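PDB 4X7R: TarM from Staphylococcus aureus subsp. aureus 21178, which binds uridine-5'-diphosphate in the cleft between the two Rossmann-like domains of a GT-B glycosyl transferase, the first of which carries a large inserted antiparallel sheet. Local coordinates for residues 12-16 / 381-385; 306-311 / 471-475. The protein carries 1 engineered substitution. All blocks are in the same frame, centred on the assembly; numbering follows the deposited sequence.

Contact 1 spans the cleft between the two domains: residues 12-16 come from the loop after strand 3-7 of the N-terminal parallel sheet, and residues 381-385 follow an outermost strand of the C-terminal one. It is a surface contact lined by bound ligands, and its chemistry is that of a ring face, a stacked amide and backbone polar groups. Contact 2, its centre about 21 Å from that of contact 1, is partly buried and joins the linking loop 306-311 to helix 460-477. There aliphatic side chains and one arginine do the work. The two share no element and do not touch, although their segments alternate along the chain.

Contact 1: residues 12-16 / 381-385. With UDP (uridine-5'-diphosphate), chain E; SGN (2-deoxy-6-O-sulfo-2-(sulfoamino)-alpha-D-glucopyranose), chain C.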
loop_
_atom_site.group_PDB
_atom_site.type_symbol
_atom_site.label_atom_id
_atom_site.label_comp_id
_atom_site.label_asym_id
_atom_site.label_seq_id
_atom_site.Cartn_x
_atom_site.Cartn_y
_atom_site.Cartn_z
ATOM N N ASP A 12 -0.724 -5.481 2.805
ATOM C CA ASP A 12 -2.009 -5.563 3.474
ATOM C C ASP A 12 -3.129 -5.765 2.457
ATOM O O ASP A 12 -2.901 -5.590 1.256
ATOM C CB ASP A 12 -2.275 -4.360 4.415
ATOM C CG ASP A 12 -3.018 -4.787 5.678
ATOM O OD1 ASP A 12 -3.579 -5.904 5.691
ATOM O OD2 ASP A 12 -3.019 -4.017 6.654
ATOM N N VAL A 13 -4.330 -6.126 2.940
ATOM C CA VAL A 13 -5.524 -6.452 2.144
ATOM C C VAL A 13 -6.322 -5.302 1.517
ATOM O O VAL A 13 -7.131 -5.566 0.615
ATOM C CB VAL A 13 -6.462 -7.458 2.858
ATOM C CG1 VAL A 13 -5.759 -8.787 3.098
ATOM C CG2 VAL A 13 -7.010 -6.876 4.160
ATOM N N ASN A 14 -6.223 -4.075 2.006
ATOM C CA ASN A 14 -7.088 -3.107 1.303
ATOM C C ASN A 14 -6.276 -1.965 0.693
ATOM O O ASN A 14 -6.564 -0.796 0.937
ATOM C CB ASN A 14 -8.281 -2.646 2.188
ATOM C CG ASN A 14 -9.493 -3.586 2.324
ATOM O OD1 ASN A 14 -10.503 -3.216 2.944
ATOM N ND2 ASN A 14 -9.461 -4.807 1.767
ATOM N N LYS A 15 -5.231 -2.321 -0.086
ATOM C CA LYS A 15 -4.293 -1.359 -0.678
ATOM C C LYS A 15 -4.595 -0.943 -2.131
ATOM O O LYS A 15 -5.492 -1.490 -2.776
ATOM C CB LYS A 15 -2.829 -1.845 -0.511
ATOM C CG LYS A 15 -2.369 -2.036 0.942
ATOM C CD LYS A 15 -1.993 -0.720 1.607
ATOM C CE LYS A 15 -1.911 -0.810 3.109
ATOM N NZ LYS A 15 -3.261 -0.946 3.729
ATOM N N GLY A 16 -3.829 0.035 -2.611
ATOM C CA GLY A 16 -3.936 0.621 -3.937
ATOM C C GLY A 16 -2.946 0.103 -4.959
ATOM O O GLY A 16 -2.510 -1.055 -4.905
ATOM N N GLY A 381 -17.702 1.262 -0.476
ATOM C CA GLY A 381 -16.606 0.623 0.259
ATOM C C GLY A 381 -15.551 -0.020 -0.629
ATOM O O GLY A 381 -15.653 0.029 -1.857
ATOM N N TYR A 382 -14.531 -0.640 -0.014
ATOM C CA TYR A 382 -13.448 -1.299 -0.747
ATOM C C TYR A 382 -13.935 -2.527 -1.498
ATOM O O TYR A 382 -14.759 -3.285 -0.982
ATOM C CB TYR A 382 -12.276 -1.670 0.191
ATOM C CG TYR A 382 -11.018 -2.080 -0.551
ATOM C CD1 TYR A 382 -10.064 -1.136 -0.919
ATOM C CD2 TYR A 382 -10.796 -3.403 -0.904
ATOM C CE1 TYR A 382 -8.911 -1.506 -1.605
ATOM C CE2 TYR A 382 -9.648 -3.785 -1.595
ATOM C CZ TYR A 382 -8.715 -2.830 -1.954
ATOM O OH TYR A 382 -7.583 -3.202 -2.633
ATOM N N THR A 383 -13.413 -2.729 -2.713
ATOM C CA THR A 383 -13.737 -3.897 -3.523
ATOM C C THR A 383 -12.499 -4.763 -3.771
ATOM O O THR A 383 -11.460 -4.249 -4.209
ATOM C CB THR A 383 -14.535 -3.529 -4.778
ATOM O OG1 THR A 383 -14.925 -4.733 -5.432
ATOM C CG2 THR A 383 -13.769 -2.608 -5.753
ATOM N N THR A 384 -12.609 -6.075 -3.462
ATOM C CA THR A 384 -11.545 -7.063 -3.679
ATOM C C THR A 384 -11.708 -7.643 -5.081
ATOM O O THR A 384 -10.815 -8.354 -5.553
ATOM C CB THR A 384 -11.513 -8.138 -2.568
ATOM O OG1 THR A 384 -12.794 -8.758 -2.464
ATOM C CG2 THR A 384 -11.083 -7.582 -1.218
ATOM N N THR A 385 -12.851 -7.316 -5.743
ATOM C CA THR A 385 -13.208 -7.717 -7.111
ATOM C C THR A 385 -13.479 -6.463 -7.999
ATOM O O THR A 385 -14.627 -6.284 -8.430
ATOM C CB THR A 385 -14.433 -8.664 -7.112
ATOM O OG1 THR A 385 -15.543 -7.985 -6.526
ATOM C CG2 THR A 385 -14.172 -9.982 -6.393
HETATM N N1 UDP E . -8.303 -0.967 -5.862
HETATM C C2 UDP E . -9.079 -2.081 -5.598
HETATM N N3 UDP E . -10.228 -1.835 -4.885
HETATM C C4 UDP E . -10.663 -0.622 -4.398
HETATM C C5 UDP E . -9.782 0.486 -4.666
HETATM C C6 UDP E . -8.655 0.286 -5.376
HETATM O O2 UDP E . -8.776 -3.208 -5.965
HETATM O O4 UDP E . -11.756 -0.557 -3.804
HETATM C "C1'" UDP E . -7.161 -1.157 -6.792
HETATM C "C2'" UDP E . -7.499 -0.890 -8.256
HETATM O "O2'" UDP E . -8.048 -2.044 -8.871
HETATM C "C3'" UDP E . -6.121 -0.546 -8.826
HETATM C "C4'" UDP E . -5.430 0.149 -7.656
HETATM O "O4'" UDP E . -6.136 -0.248 -6.456
HETATM O "O3'" UDP E . -5.358 -1.638 -9.342
HETATM C "C5'" UDP E . -5.379 1.652 -7.755
HETATM O "O5'" UDP E . -4.381 1.966 -8.751
HETATM P PA UDP E . -4.041 3.435 -9.300
HETATM O O1A UDP E . -2.769 3.380 -10.054
HETATM O O2A UDP E . -5.198 3.901 -10.199
HETATM O O3A UDP E . -3.910 4.396 -8.075
HETATM P PB UDP E . -3.058 4.327 -6.717
HETATM O O1B UDP E . -1.719 3.692 -6.988
HETATM O O2B UDP E . -3.806 3.508 -5.659
HETATM O O3B UDP E . -2.821 5.739 -6.217
HETATM C C1 SGN C . 1.509 5.406 1.104
HETATM C C2 SGN C . 0.093 6.046 1.024
HETATM C C3 SGN C . -1.028 5.023 1.379
HETATM C C4 SGN C . -0.847 3.681 0.639
HETATM C C5 SGN C . 0.611 3.171 0.742
HETATM C C6 SGN C . 0.814 1.886 -0.056
HETATM N N2 SGN C . 0.024 7.229 1.895
HETATM O O3 SGN C . -2.323 5.557 1.034
HETATM O O4 SGN C . -1.749 2.687 1.166
HETATM O O5 SGN C . 1.568 4.194 0.288
HETATM O O6 SGN C . 0.477 2.149 -1.416
HETATM S S1 SGN C . 0.094 8.697 0.977
HETATM O O1S SGN C . -1.152 8.806 0.094
HETATM O O2S SGN C . 1.356 8.727 0.095
HETATM O O3S SGN C . 0.143 9.854 1.986
HETATM S S2 SGN C . -0.611 1.347 -2.117
HETATM O O4S SGN C . -0.885 2.056 -3.453
HETATM O O5S SGN C . -1.902 1.273 -1.308
HETATM O O6S SGN C . -0.044 -0.056 -2.328
#
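Asn14 lies flat against the phenol ring of Tyr382, its amide plane only 14° from the ring plane. Its CB sits over the ring centroid at 3.8 Å as a CH-pi contact, while ND2 lies over CD2 and OD1 by CB and CG. The ring reaches this place because CG of Tyr382 is anti to the backbone N (chi1 -168°), which sends the side chain across the cleft. Its OH donates to the backbone O of Lys15 at 2.7 Å, in the carbonyl plane and on a lone pair, and Lys59 NZ is its second partner. Tyrosine suits the site by offering two flat faces and a polar end. Under the face opposite Asn14 lies the uracil of UDP, with its N3 3.4 Å from Tyr382 CZ.

Further out, Asn14 ND2 donates to Val13 O at 2.7 Å, in the plane of its own amide though well above that of the Val13 carbonyl, which fixes the amide's rotation. The uracil is read by the backbone of Thr383: its N gives a bond of 2.9 Å to UDP O4, and UDP N3 returns one of 2.8 Å to its O. Gly16, the N-cap of helix 17-31, donates its N to O5S of SGN at 2.6 Å, while its CA lies 3.4 Å from UDP O2B, a tight place suiting glycine; Gly17 N, next along, hydrogen-bonds UDP.

The chemistry thus implies a nucleotide held by both domains, with a helix N-terminus whose dipole would probably favour the anionic groups beside it.

Contact 2: residues 306-311 / 471-475; sequences VKIHNA and RENII
Arg471 reaches from its helix across to the loop at 306-311. From CB the chain runs out with CG anti to the backbone N and CD extended beyond it, then bends at chi3 (-83°), which brings the guanidinium close to Ala311. CD lies 4.1 Å from Ala311 CB, and NE comes closer, 3.4 Å from that methyl, while donating to Ile414 O. NH1 rests 3.7 Å from Ile308 CG2. At the tip NH2 donates to His309 O, a short bond as modelled (2.5 Å), nearly straight and in the guanidinium plane, though from above the plane of the carbonyl. Ala311 N lies over one face of the group, two donors without a bond, and the small alanine lets the flat cation pass close to the backbone. His309 ND1 donates to Asn310 O at 2.7 Å, a bond between neighbouring loop residues.

Beside the arginine, branched aliphatic side chains fit together: Ile308 CD1 meets Ile475 CG1 at 3.7 Å, and CG2 of Val306 meets CG2 of Ile474 at 3.8 Å. The loop, running from strand 299-301 to strand 320-324, packs against helices 460-477 and 407-414, Val306 touching Ile410 and Ile414; Ile474 and Arg471 NE themselves meet Ile414.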
loop_
_atom_site.group_PDB
_atom_site.type_symbol
_atom_site.label_atom_id
_atom_site.label_comp_id
_atom_site.label_asym_id
_atom_site.label_seq_id
_atom_site.Cartn_x
_atom_site.Cartn_y
_atom_site.Cartn_z
ATOM N N VAL A 306 0.458 -4.772 -17.518
ATOM C CA VAL A 306 -0.993 -4.698 -17.602
ATOM C C VAL A 306 -1.598 -6.101 -17.736
ATOM O O VAL A 306 -1.083 -6.941 -18.485
ATOM C CB VAL A 306 -1.466 -3.681 -18.698
ATOM C CG1 VAL A 306 -1.304 -4.227 -20.106
ATOM C CG2 VAL A 306 -2.894 -3.288 -18.481
ATOM N N LYS A 307 -2.646 -6.372 -16.954
ATOM C CA LYS A 307 -3.312 -7.669 -16.978
ATOM C C LYS A 307 -4.524 -7.566 -17.873
ATOM O O LYS A 307 -5.513 -6.937 -17.503
ATOM C CB LYS A 307 -3.690 -8.129 -15.558
ATOM C CG LYS A 307 -4.162 -9.586 -15.487
ATOM C CD LYS A 307 -4.780 -9.931 -14.121
ATOM C CE LYS A 307 -3.833 -10.394 -13.024
ATOM N NZ LYS A 307 -3.210 -11.711 -13.336
ATOM N N ILE A 308 -4.418 -8.133 -19.069
ATOM C CA ILE A 308 -5.509 -8.137 -20.029
ATOM C C ILE A 308 -6.268 -9.447 -19.902
ATOM O O ILE A 308 -5.823 -10.499 -20.372
ATOM C CB ILE A 308 -5.097 -7.777 -21.483
ATOM C CG1 ILE A 308 -4.514 -6.345 -21.545
ATOM C CG2 ILE A 308 -6.309 -7.891 -22.443
ATOM C CD1 ILE A 308 -3.379 -6.166 -22.487
ATOM N N HIS A 309 -7.399 -9.383 -19.206
ATOM C CA HIS A 309 -8.280 -10.528 -19.025
ATOM C C HIS A 309 -9.326 -10.423 -20.145
ATOM O O HIS A 309 -9.094 -9.714 -21.128
ATOM C CB HIS A 309 -8.922 -10.478 -17.622
ATOM C CG HIS A 309 -9.466 -9.127 -17.283
ATOM N ND1 HIS A 309 -10.673 -8.711 -17.827
ATOM C CD2 HIS A 309 -8.964 -8.122 -16.544
ATOM C CE1 HIS A 309 -10.871 -7.484 -17.393
ATOM N NE2 HIS A 309 -9.885 -7.087 -16.615
ATOM N N ASN A 310 -10.457 -11.120 -20.013
ATOM C CA ASN A 310 -11.537 -11.051 -20.995
ATOM C C ASN A 310 -12.387 -9.816 -20.716
ATOM O O ASN A 310 -12.553 -9.433 -19.562
ATOM C CB ASN A 310 -12.393 -12.300 -20.916
ATOM C CG ASN A 310 -11.801 -13.451 -21.668
ATOM O OD1 ASN A 310 -10.928 -14.168 -21.166
ATOM N ND2 ASN A 310 -12.260 -13.638 -22.897
ATOM N N ALA A 311 -12.917 -9.175 -21.753
ATOM C CA ALA A 311 -13.778 -8.011 -21.540
ATOM C C ALA A 311 -15.163 -8.505 -21.073
ATOM O O ALA A 311 -15.554 -9.612 -21.470
ATOM C CB ALA A 311 -13.916 -7.219 -22.831
ATOM N N ARG A 471 -9.854 -0.733 -25.052
ATOM C CA ARG A 471 -9.221 -2.051 -24.788
ATOM C C ARG A 471 -8.157 -2.332 -25.858
ATOM O O ARG A 471 -7.037 -2.715 -25.527
ATOM C CB ARG A 471 -10.280 -3.174 -24.696
ATOM C CG ARG A 471 -9.793 -4.559 -25.127
ATOM C CD ARG A 471 -10.828 -5.656 -24.955
ATOM N NE ARG A 471 -10.791 -6.119 -23.578
ATOM C CZ ARG A 471 -10.190 -7.226 -23.167
ATOM N NH1 ARG A 471 -9.662 -8.071 -24.045
ATOM N NH2 ARG A 471 -10.146 -7.518 -21.877
ATOM N N GLU A 472 -8.511 -2.075 -27.129
ATOM C CA GLU A 472 -7.656 -2.198 -28.299
ATOM C C GLU A 472 -6.373 -1.370 -28.131
ATOM O O GLU A 472 -5.291 -1.864 -28.444
ATOM C CB GLU A 472 -8.419 -1.676 -29.510
ATOM C CG GLU A 472 -8.527 -2.647 -30.660
ATOM C CD GLU A 472 -9.476 -2.175 -31.746
ATOM O OE1 GLU A 472 -9.225 -1.107 -32.354
ATOM O OE2 GLU A 472 -10.481 -2.881 -31.986
ATOM N N ASN A 473 -6.498 -0.110 -27.630
ATOM C CA ASN A 473 -5.365 0.792 -27.408
ATOM C C ASN A 473 -4.451 0.288 -26.312
ATOM O O ASN A 473 -3.239 0.412 -26.445
ATOM C CB ASN A 473 -5.825 2.226 -27.102
ATOM C CG ASN A 473 -4.724 3.253 -27.318
ATOM O OD1 ASN A 473 -4.010 3.245 -28.325
ATOM N ND2 ASN A 473 -4.557 4.165 -26.394
ATOM N N ILE A 474 -5.016 -0.307 -25.239
ATOM C CA ILE A 474 -4.209 -0.852 -24.129
ATOM C C ILE A 474 -3.424 -2.075 -24.591
ATOM O O ILE A 474 -2.220 -2.174 -24.336
ATOM C CB ILE A 474 -5.027 -1.110 -22.813
ATOM C CG1 ILE A 474 -5.754 0.174 -22.304
ATOM C CG2 ILE A 474 -4.165 -1.749 -21.712
ATOM C CD1 ILE A 474 -4.896 1.465 -22.140
ATOM N N ILE A 475 -4.110 -3.002 -25.288
ATOM C CA ILE A 475 -3.508 -4.234 -25.819
ATOM C C ILE A 475 -2.321 -3.850 -26.710
ATOM O O ILE A 475 -1.221 -4.338 -26.501
ATOM C CB ILE A 475 -4.577 -5.100 -26.554
ATOM C CG1 ILE A 475 -5.500 -5.787 -25.528
ATOM C CG2 ILE A 475 -3.932 -6.126 -27.499
ATOM C CD1 ILE A 475 -6.774 -6.422 -26.124
#